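Long-range contacts in (R)-specific enoyl-CoA hydratase (PDB 5CPG), which catalyses the (R)-specific hydration of trans-2-enoyl-CoA to (R)-3-hydroxyacyl-CoA and carries the hotdog fold of the MaoC family: residues R91-G96 and K126-G131; K100-V105 and R119-A124. All coordinates share one frame; numbering follows the deposited sequence.

Contact 1. Residues R91-G96 and K126-G131; sequences RPVKLG and KQVVDG
Arg91 reaches across to Lys126, Gln127 and Val128 and carries most of this contact. Its NH1 donates to the backbone carbonyl of Gln127, with 2.8 Å from Arg91 NH1 to Gln127 O. The acceptor lies near the guanidinium plane, and NH1 approaches on a carbonyl lone pair. The side chain is extended from CG to NE, and Arg91 CD lies 3.7 Å from Lys126 CB. The bend at chi2 (-73°) places Lys126 CD over one guanidinium face, toward the rim. Lys126 NZ stays 5.9 Å from Arg91 NH2, and these like charges are not in contact. At the backbone, Arg91 N makes a weak hydrogen bond of 3.3 Å to Val128 O. Further along, Val93 CG2 packs against Val128 CB at 4.0 Å, and the two valines cross at about a right angle.

The end of the Gln127 side chain leads away from Arg91. Gln127 NE2 donates to Val129 O at 3.0 Å, from above the carbonyl plane, and weakly to Asp130 OD1. Asp130 in turn forms a salt bridge with Arg88. Val128 and Val129 both face Val120, which makes a classic beta bulge.

The contact joins the loop after strand 81-89 to the start of strand 127-136. Strand 113-121 flanks that strand on its other side, and Val129 packs on helix 62-73 through Ser63 and Ile67.

Contact 2. Residues K100-V105 and R119-A124; sequences KVELEV and RVFNQA
Lys100-Glu102 and Arg119-Phe121 pair as strand residues in the two arms of an antiparallel beta hairpin, strands 98-109 and 113-121, in the main sheet. Lys100 with Phe121 and Glu102 with Arg119 are hydrogen-bonded pairs. Each pair is linked in both directions, with 2.8 Å from Lys100 N to Phe121 O and 2.7 Å from Glu102 N to Arg119 O. Val101 with Val120 is the non-hydrogen-bonded pair between them. Here the valine CG2 atoms touch at 4.0 Å, Val101 CG2 to Val120 CG2. Val120 CA also makes a CA-H...O contact with Lys100 O.

In the hotdog fold an antiparallel sheet wraps around a long central helix. The two valines lie on the sheet face turned to helix 62-73, where Val101 packs on Leu66 and Ala70. The other face carries Lys100, Glu102, Arg119 and Phe121.

On that face Arg119 joins two glutamates in a salt-bridge network. Its CG is anti to the carbonyl carbon (chi1 -50°), and the chain then runs extended to NE, beside Glu102 and pointing the same way. Arg119 NH1 donates to Glu102 OE1 at 2.9 Å, meeting it from above the carboxylate plane. Arg119 NH1 also donates to Glu104 OE1 at 2.8 Å, nearly in line with the C-O bond. Arg119 NH2 reaches Glu104 OE1 at 3.1 Å, from above the carboxylate plane. The guanidinium thus grips Glu104 end-on, with both nitrogens on one oxygen. Both oxygens lie near the guanidinium plane, but the carboxylates are steeply turned from it, by 68° for Glu102 and 64° for Glu104. Lys16 adds long, weak ion pairs to both glutamates. Phe121 lies on the same face, with Lys100 O and Glu102 OE1 at its ring edge. In the turn that follows, Asn122 OD1 accepts from Ala124 N, an Asx turn.

How the contacts relate
The centres of the two contacts lie about 9 Å apart. Along the chain, contact 2 is nested inside the loop closed by contact 1. The order is 91-96, 100-105, 119-124, 126-131. Strands 113-121 and 127-136 follow each other in sequence and are neighbours in the antiparallel sheet. The contacts meet there through probable hydrogen bonds from Val128 N to Val120 O and from Val120 N to Val129 O. Gln127 also packs on Arg119. Contact 2 thus joins two inner strands, while contact 1 ties the loop leaving strand 81-89, outermost in this chain's sheet, to the next inner strand. Together they link successive parts of one hotdog sheet.

Contact 1. Residues R91-G96 and K126-G131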
# COMPACT_ATOMS: atom_id res chain seq x y z
N ARG A 91 12.25 3.97 8.92
CA ARG A 91 11.99 3.81 10.36
C ARG A 91 10.65 3.14 10.57
O ARG A 91 9.73 3.38 9.80
CB ARG A 91 12.00 5.17 11.08
CG ARG A 91 13.38 5.86 11.13
CD ARG A 91 13.31 7.26 11.72
NE ARG A 91 14.65 7.86 11.91
CZ ARG A 91 15.33 8.49 10.96
NH1 ARG A 91 14.80 8.61 9.73
NH2 ARG A 91 16.53 9.00 11.22
N PRO A 92 10.50 2.36 11.64
CA PRO A 92 9.18 1.81 11.94
C PRO A 92 8.19 2.87 12.41
O PRO A 92 8.56 3.97 12.87
CB PRO A 92 9.47 0.83 13.07
CG PRO A 92 10.68 1.38 13.72
CD PRO A 92 11.50 1.97 12.65
N VAL A 93 6.92 2.54 12.27
CA VAL A 93 5.85 3.41 12.71
C VAL A 93 5.10 2.67 13.81
O VAL A 93 4.73 1.50 13.62
CB VAL A 93 4.91 3.74 11.56
CG1 VAL A 93 3.72 4.62 12.04
CG2 VAL A 93 5.70 4.43 10.41
N LYS A 94 4.87 3.34 14.94
CA LYS A 94 4.29 2.64 16.08
C LYS A 94 2.87 3.10 16.31
O LYS A 94 2.49 4.18 15.85
CB LYS A 94 5.16 2.85 17.33
CG LYS A 94 6.60 2.36 17.14
CD LYS A 94 7.48 2.62 18.34
CE LYS A 94 7.64 4.10 18.62
NZ LYS A 94 8.86 4.42 19.42
N LEU A 95 2.08 2.27 16.98
CA LEU A 95 0.76 2.67 17.43
C LEU A 95 0.86 3.98 18.18
O LEU A 95 1.72 4.14 19.05
CB LEU A 95 0.17 1.59 18.33
CG LEU A 95 -1.22 1.85 18.88
CD1 LEU A 95 -2.23 1.94 17.74
CD2 LEU A 95 -1.57 0.69 19.84
N GLY A 96 0.01 4.95 17.82
CA GLY A 96 0.10 6.24 18.48
C GLY A 96 1.04 7.27 17.88
O GLY A 96 1.20 8.37 18.40
N LYS A 126 11.12 12.83 12.27
CA LYS A 126 12.01 11.82 11.72
C LYS A 126 11.39 11.25 10.44
O LYS A 126 10.20 10.98 10.41
CB LYS A 126 12.25 10.70 12.73
CG LYS A 126 13.06 11.18 13.94
CD LYS A 126 14.52 11.38 13.55
CE LYS A 126 15.37 11.84 14.73
NZ LYS A 126 15.29 13.31 15.03
N GLN A 127 12.17 11.05 9.39
CA GLN A 127 11.59 10.47 8.17
C GLN A 127 11.37 8.95 8.31
O GLN A 127 12.27 8.21 8.68
CB GLN A 127 12.49 10.80 6.96
CG GLN A 127 11.89 10.38 5.62
CD GLN A 127 12.62 11.02 4.45
OE1 GLN A 127 13.65 11.65 4.63
NE2 GLN A 127 12.08 10.88 3.25
N VAL A 128 10.17 8.47 8.02
CA VAL A 128 9.89 7.04 8.13
C VAL A 128 9.88 6.35 6.76
O VAL A 128 10.15 5.17 6.66
CB VAL A 128 8.59 6.78 8.87
CG1 VAL A 128 8.69 7.34 10.29
CG2 VAL A 128 7.42 7.39 8.17
N VAL A 129 9.62 7.11 5.72
CA VAL A 129 9.63 6.59 4.34
C VAL A 129 10.18 7.63 3.40
O VAL A 129 9.87 8.82 3.51
CB VAL A 129 8.17 6.16 3.87
CG1 VAL A 129 8.12 5.89 2.37
CG2 VAL A 129 7.73 4.98 4.61
N ASP A 130 10.99 7.18 2.45
CA ASP A 130 11.43 8.03 1.37
C ASP A 130 11.03 7.36 0.07
O ASP A 130 10.92 6.13 -0.00
CB ASP A 130 12.95 8.23 1.42
CG ASP A 130 13.41 9.35 0.53
OD1 ASP A 130 12.64 10.30 0.32
OD2 ASP A 130 14.55 9.24 0.01
N GLY A 131 10.85 8.14 -0.97
CA GLY A 131 10.50 7.52 -2.23
C GLY A 131 10.06 8.51 -3.28
O GLY A 131 10.08 9.71 -3.08

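Contact 2. Residues K100-V105 and R119-A124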
# COMPACT_ATOMS: atom_id res chain seq x y z
N LYS A 100 2.99 12.54 8.62
CA LYS A 100 2.76 13.57 7.64
C LYS A 100 3.40 13.17 6.31
O LYS A 100 4.62 12.92 6.28
CB LYS A 100 3.36 14.91 8.12
CG LYS A 100 3.31 16.01 7.08
CD LYS A 100 4.01 17.25 7.60
CE LYS A 100 5.41 16.88 8.14
NZ LYS A 100 6.20 18.05 8.69
N VAL A 101 2.58 13.02 5.29
CA VAL A 101 3.06 12.80 3.94
C VAL A 101 3.39 14.15 3.33
O VAL A 101 2.57 15.09 3.38
CB VAL A 101 2.03 12.09 3.04
CG1 VAL A 101 2.52 12.07 1.61
CG2 VAL A 101 1.76 10.67 3.57
N GLU A 102 4.60 14.26 2.81
CA GLU A 102 5.00 15.46 2.07
C GLU A 102 5.21 15.09 0.61
O GLU A 102 6.00 14.21 0.32
CB GLU A 102 6.27 16.07 2.64
CG GLU A 102 6.60 17.37 1.87
CD GLU A 102 7.99 17.94 2.13
OE1 GLU A 102 9.01 17.21 2.05
OE2 GLU A 102 8.06 19.15 2.41
N LEU A 103 4.50 15.76 -0.27
CA LEU A 103 4.66 15.54 -1.72
C LEU A 103 5.44 16.71 -2.26
O LEU A 103 5.22 17.84 -1.85
CB LEU A 103 3.32 15.45 -2.44
CG LEU A 103 2.36 14.36 -1.95
CD1 LEU A 103 1.10 14.41 -2.79
CD2 LEU A 103 3.07 13.00 -2.05
N GLU A 104 6.28 16.47 -3.26
CA GLU A 104 6.92 17.60 -3.93
C GLU A 104 7.07 17.31 -5.42
O GLU A 104 7.57 16.25 -5.77
CB GLU A 104 8.30 17.87 -3.34
CG GLU A 104 8.95 19.13 -3.97
CD GLU A 104 10.38 19.36 -3.48
OE1 GLU A 104 10.77 18.78 -2.43
OE2 GLU A 104 11.13 20.11 -4.15
N VAL A 105 6.68 18.25 -6.28
CA VAL A 105 6.86 18.04 -7.73
C VAL A 105 8.35 18.13 -8.09
O VAL A 105 8.99 19.17 -7.84
CB VAL A 105 6.06 19.04 -8.56
CG1 VAL A 105 6.40 18.84 -10.05
CG2 VAL A 105 4.53 18.95 -8.30
N ARG A 119 7.57 11.72 0.63
CA ARG A 119 8.27 11.49 1.88
C ARG A 119 7.26 11.39 3.01
O ARG A 119 6.20 12.04 2.92
CB ARG A 119 9.25 12.65 2.18
CG ARG A 119 10.17 12.98 0.98
CD ARG A 119 10.79 14.38 1.11
NE ARG A 119 11.54 14.75 -0.11
CZ ARG A 119 11.35 15.85 -0.83
NH1 ARG A 119 10.47 16.78 -0.46
NH2 ARG A 119 12.09 16.06 -1.91
N VAL A 120 7.58 10.62 4.03
CA VAL A 120 6.66 10.50 5.18
C VAL A 120 7.48 10.73 6.44
O VAL A 120 8.54 10.13 6.63
CB VAL A 120 5.97 9.12 5.29
CG1 VAL A 120 4.93 9.15 6.43
CG2 VAL A 120 5.30 8.76 3.98
N PHE A 121 6.94 11.58 7.31
CA PHE A 121 7.58 11.91 8.59
C PHE A 121 6.66 11.62 9.74
O PHE A 121 5.45 11.74 9.60
CB PHE A 121 7.95 13.40 8.64
CG PHE A 121 8.89 13.82 7.56
CD1 PHE A 121 8.38 14.26 6.36
CD2 PHE A 121 10.26 13.72 7.72
CE1 PHE A 121 9.22 14.65 5.30
CE2 PHE A 121 11.14 14.12 6.65
CZ PHE A 121 10.60 14.57 5.46
N ASN A 122 7.24 11.30 10.87
CA ASN A 122 6.44 11.08 12.07
C ASN A 122 6.40 12.35 12.91
O ASN A 122 6.94 13.39 12.53
CB ASN A 122 6.97 9.89 12.88
CG ASN A 122 8.38 10.10 13.45
OD1 ASN A 122 8.86 11.22 13.57
ND2 ASN A 122 9.04 9.01 13.81
N GLN A 123 5.75 12.24 14.06
CA GLN A 123 5.45 13.41 14.89
C GLN A 123 6.71 14.10 15.45
O GLN A 123 6.65 15.26 15.87
CB GLN A 123 4.51 13.01 16.04
CG GLN A 123 5.09 12.07 17.11
CD GLN A 123 5.02 10.64 16.70
OE1 GLN A 123 4.65 10.33 15.56
NE2 GLN A 123 5.31 9.73 17.65
N ALA A 124 7.83 13.39 15.43
CA ALA A 124 9.10 13.90 15.94
C ALA A 124 9.95 14.45 14.79
O ALA A 124 11.12 14.85 14.96
CB ALA A 124 9.82 12.82 16.67